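Local structure of putative uncharacterized protein SAG1039 (Streptococcus agalactiae serogroup V, 3GWK) at residues Pro10-Arg14 / Val81-Glu86. The protein is of unknown function but forms a homodimer of the WXG100 (ESAT-6-like) family, whose members are typically small proteins exported by type VII secretion systems. Residues are numbered along the deposited sequence.
Sequences PEELR and VADIIE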
ATOM      1  N   PRO A  10      26.791  -5.178  -4.702  1.00 12.64           N
ATOM      2  CA  PRO A  10      26.246  -3.812  -4.614  1.00 13.30           C
ATOM      3  C   PRO A  10      25.173  -3.489  -5.621  1.00 12.11           C
ATOM      4  O   PRO A  10      24.155  -2.857  -5.347  1.00 12.60           O
ATOM      5  CB  PRO A  10      27.503  -2.916  -4.766  1.00 13.37           C
ATOM      6  CG  PRO A  10      28.611  -3.814  -4.126  1.00 14.90           C
ATOM      7  CD  PRO A  10      28.278  -5.226  -4.580  1.00 14.93           C
ATOM      8  N   GLU A  11      25.385  -3.954  -6.841  1.00 13.09           N
ATOM      9  CA  GLU A  11      24.424  -3.703  -7.911  0.53 14.27           C
ATOM     10  C   GLU A  11      23.062  -4.393  -7.642  1.00 11.95           C
ATOM     11  O   GLU A  11      21.995  -3.826  -7.882  1.00 12.61           O
ATOM     12  CB  GLU A  11      25.018  -4.265  -9.220  0.53 15.16           C
ATOM     13  CG  GLU A  11      26.231  -3.517  -9.697  0.53 22.28           C
ATOM     14  CD  GLU A  11      27.545  -3.660  -8.904  0.53 23.92           C
ATOM     15  OE1 GLU A  11      28.245  -2.627  -9.086  0.53 22.30           O
ATOM     16  OE2 GLU A  11      27.916  -4.685  -8.168  0.53 16.56           O
ATOM     17  N   GLU A  12      23.147  -5.614  -7.138  1.00 14.06           N
ATOM     18  CA  GLU A  12      21.936  -6.309  -6.785  1.00 13.15           C
ATOM     19  C   GLU A  12      21.219  -5.640  -5.629  1.00 12.84           C
ATOM     20  O   GLU A  12      20.001  -5.524  -5.622  1.00 12.75           O
ATOM     21  CB  GLU A  12      22.192  -7.754  -6.444  1.00 15.47           C
ATOM     22  CG  GLU A  12      22.552  -8.589  -7.689  1.00 18.57           C
ATOM     23  CD  GLU A  12      22.950 -10.019  -7.360  1.00 23.54           C
ATOM     24  OE1 GLU A  12      23.707 -10.201  -6.389  1.00 20.19           O
ATOM     25  OE2 GLU A  12      22.551 -10.917  -8.114  1.00 33.65           O
ATOM     26  N   LEU A  13      21.979  -5.190  -4.614  1.00 12.21           N
ATOM     27  CA  LEU A  13      21.407  -4.492  -3.494  1.00 12.55           C
ATOM     28  C   LEU A  13      20.673  -3.213  -3.988  1.00 10.90           C
ATOM     29  O   LEU A  13      19.582  -2.916  -3.556  1.00 11.86           O
ATOM     30  CB  LEU A  13      22.483  -4.134  -2.486  1.00 12.15           C
ATOM     31  CG  LEU A  13      23.033  -5.300  -1.696  1.00 12.61           C
ATOM     32  CD1 LEU A  13      24.361  -4.977  -1.040  1.00 13.41           C
ATOM     33  CD2 LEU A  13      22.072  -5.744  -0.681  1.00 15.65           C
ATOM     34  N   ARG A  14      21.272  -2.471  -4.928  1.00 11.28           N
ATOM     35  CA  ARG A  14      20.678  -1.267  -5.470  1.00 10.87           C
ATOM     36  C   ARG A  14      19.420  -1.563  -6.270  1.00 10.90           C
ATOM     37  O   ARG A  14      18.423  -0.855  -6.186  1.00 11.11           O
ATOM     38  CB  ARG A  14      21.730  -0.514  -6.301  1.00 11.32           C
ATOM     39  CG  ARG A  14      22.785   0.106  -5.397  1.00 10.46           C
ATOM     40  CD  ARG A  14      23.977   0.566  -6.208  1.00 13.06           C
ATOM     41  NE  ARG A  14      24.964   1.165  -5.293  1.00 12.27           N
ATOM     42  CZ  ARG A  14      26.268   1.060  -5.456  1.00 13.18           C
ATOM     43  NH1 ARG A  14      26.768   0.453  -6.505  1.00 14.88           N
ATOM     44  NH2 ARG A  14      27.066   1.565  -4.514  1.00 13.80           N
ATOM     45  N   VAL A  81      24.382  -0.008   2.552  1.00 10.55           N
ATOM     46  CA  VAL A  81      25.177  -1.230   2.592  1.00 10.80           C
ATOM     47  C   VAL A  81      25.897  -1.415   1.230  1.00 11.17           C
ATOM     48  O   VAL A  81      27.068  -1.737   1.235  1.00 10.89           O
ATOM     49  CB  VAL A  81      24.339  -2.402   3.012  1.00 12.26           C
ATOM     50  CG1 VAL A  81      25.059  -3.715   2.808  1.00 14.52           C
ATOM     51  CG2 VAL A  81      23.890  -2.248   4.431  1.00 14.13           C
ATOM     52  N   ALA A  82      25.189  -1.194   0.127  1.00 11.16           N
ATOM     53  CA  ALA A  82      25.798  -1.320  -1.173  1.00 10.64           C
ATOM     54  C   ALA A  82      27.027  -0.403  -1.288  1.00 11.00           C
ATOM     55  O   ALA A  82      28.083  -0.797  -1.760  1.00 10.59           O
ATOM     56  CB  ALA A  82      24.819  -0.988  -2.284  1.00 11.43           C
ATOM     57  N   ASP A  83      26.880   0.865  -0.818  1.00  9.75           N
ATOM     58  CA  ASP A  83      28.012   1.789  -0.909  1.00 10.61           C
ATOM     59  C   ASP A  83      29.181   1.323  -0.075  1.00 10.23           C
ATOM     60  O   ASP A  83      30.354   1.403  -0.461  1.00 10.77           O
ATOM     61  CB  ASP A  83      27.610   3.176  -0.404  1.00 12.79           C
ATOM     62  CG  ASP A  83      26.817   3.989  -1.423  1.00 15.05           C
ATOM     63  OD1 ASP A  83      26.781   3.591  -2.570  1.00 16.59           O
ATOM     64  OD2 ASP A  83      26.258   5.007  -1.030  1.00 16.39           O
ATOM     65  N   ILE A  84      28.894   0.808   1.125  1.00  9.90           N
ATOM     66  CA  ILE A  84      29.997   0.318   2.001  1.00 10.46           C
ATOM     67  C   ILE A  84      30.698  -0.872   1.367  1.00  9.93           C
ATOM     68  O   ILE A  84      31.951  -0.963   1.397  1.00 10.15           O
ATOM     69  CB  ILE A  84      29.461  -0.031   3.399  1.00 10.45           C
ATOM     70  CG1 ILE A  84      29.002   1.247   4.130  1.00 12.29           C
ATOM     71  CG2 ILE A  84      30.487  -0.762   4.206  1.00 13.06           C
ATOM     72  CD1 ILE A  84      28.070   0.996   5.288  1.00 13.03           C
ATOM     73  N   ILE A  85      29.938  -1.782   0.797  1.00  9.80           N
ATOM     74  CA  ILE A  85      30.558  -2.935   0.160  1.00 10.47           C
ATOM     75  C   ILE A  85      31.379  -2.487  -1.065  1.00 11.45           C
ATOM     76  O   ILE A  85      32.524  -2.955  -1.253  1.00 10.70           O
ATOM     77  CB  ILE A  85      29.540  -4.009  -0.226  1.00 11.48           C
ATOM     78  CG1 ILE A  85      28.906  -4.550   1.044  1.00 13.41           C
ATOM     79  CG2 ILE A  85      30.155  -5.100  -1.056  1.00 12.80           C
ATOM     80  CD1 ILE A  85      27.753  -5.540   0.810  1.00 15.77           C
ATOM     81  N   GLU A  86      30.831  -1.634  -1.911  1.00 11.44           N
ATOM     82  CA  GLU A  86      31.568  -1.186  -3.091  1.00 11.88           C
ATOM     83  C   GLU A  86      32.886  -0.505  -2.691  1.00 11.06           C
ATOM     84  O   GLU A  86      33.940  -0.769  -3.313  1.00 11.11           O
ATOM     85  CB  GLU A  86      30.703  -0.225  -3.847  1.00 12.70           C
ATOM     86  CG  GLU A  86      31.319   0.290  -5.105  1.00 15.29           C
ATOM     87  CD  GLU A  86      30.206   0.976  -5.907  1.00 21.86           C
ATOM     88  OE1 GLU A  86      29.782   1.990  -5.406  1.00 18.84           O
ATOM     89  OE2 GLU A  86      29.618   0.336  -6.836  1.00 33.19           O
TER
HETATM   90  O   HOH W   1      30.087  -2.317  -7.455  0.86 28.58           O
HETATM   91  O   HOH W   2      24.064   2.671  -3.085  1.00 14.46           O
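Pro-10, in the first turn of helix 10-44, sits against helix 51-95 with its CA 4.3 Å from CA of Ala-82; the methyl there lets the backbones come this close, and Pro-10 O lies 3.6 Å from Ala-82 CB. The proline ring packs on Ile-85 (CG to CG2, 3.7 Å). Glu-11 starts out away from the partner, yet in the conformer given here its OE1 ends 4.0 Å from Glu-86 OE2, and a water donating to both oxygens bridges the like charges. Leu-13 CB meets Ala-82 CB at 3.9 Å, while its CD1 reaches Ile-85 CD1 at 3.9 Å and Val-81 CG1 at 4.1 Å, with Leu-8 and Leu-78 extending this apolar patch. The segments run antiparallel (170°, axes 8.7 Å apart), as befits the helical hairpin of a WXG100 subunit, here near the end remote from the interhelical loop. Arg-14 lays one guanidinium face over Ala-82 CB and forms a salt-bridge network at its edge with two acids one turn apart: NH1 and NH2 donate hydrogen bonds to Glu-86 OE2 and OE1, both at 2.9 Å, and NH2 also to Asp-83 OD1 at 2.8 Å. A second water accepts from Arg-14 NE and donates to Asp-83 OD1.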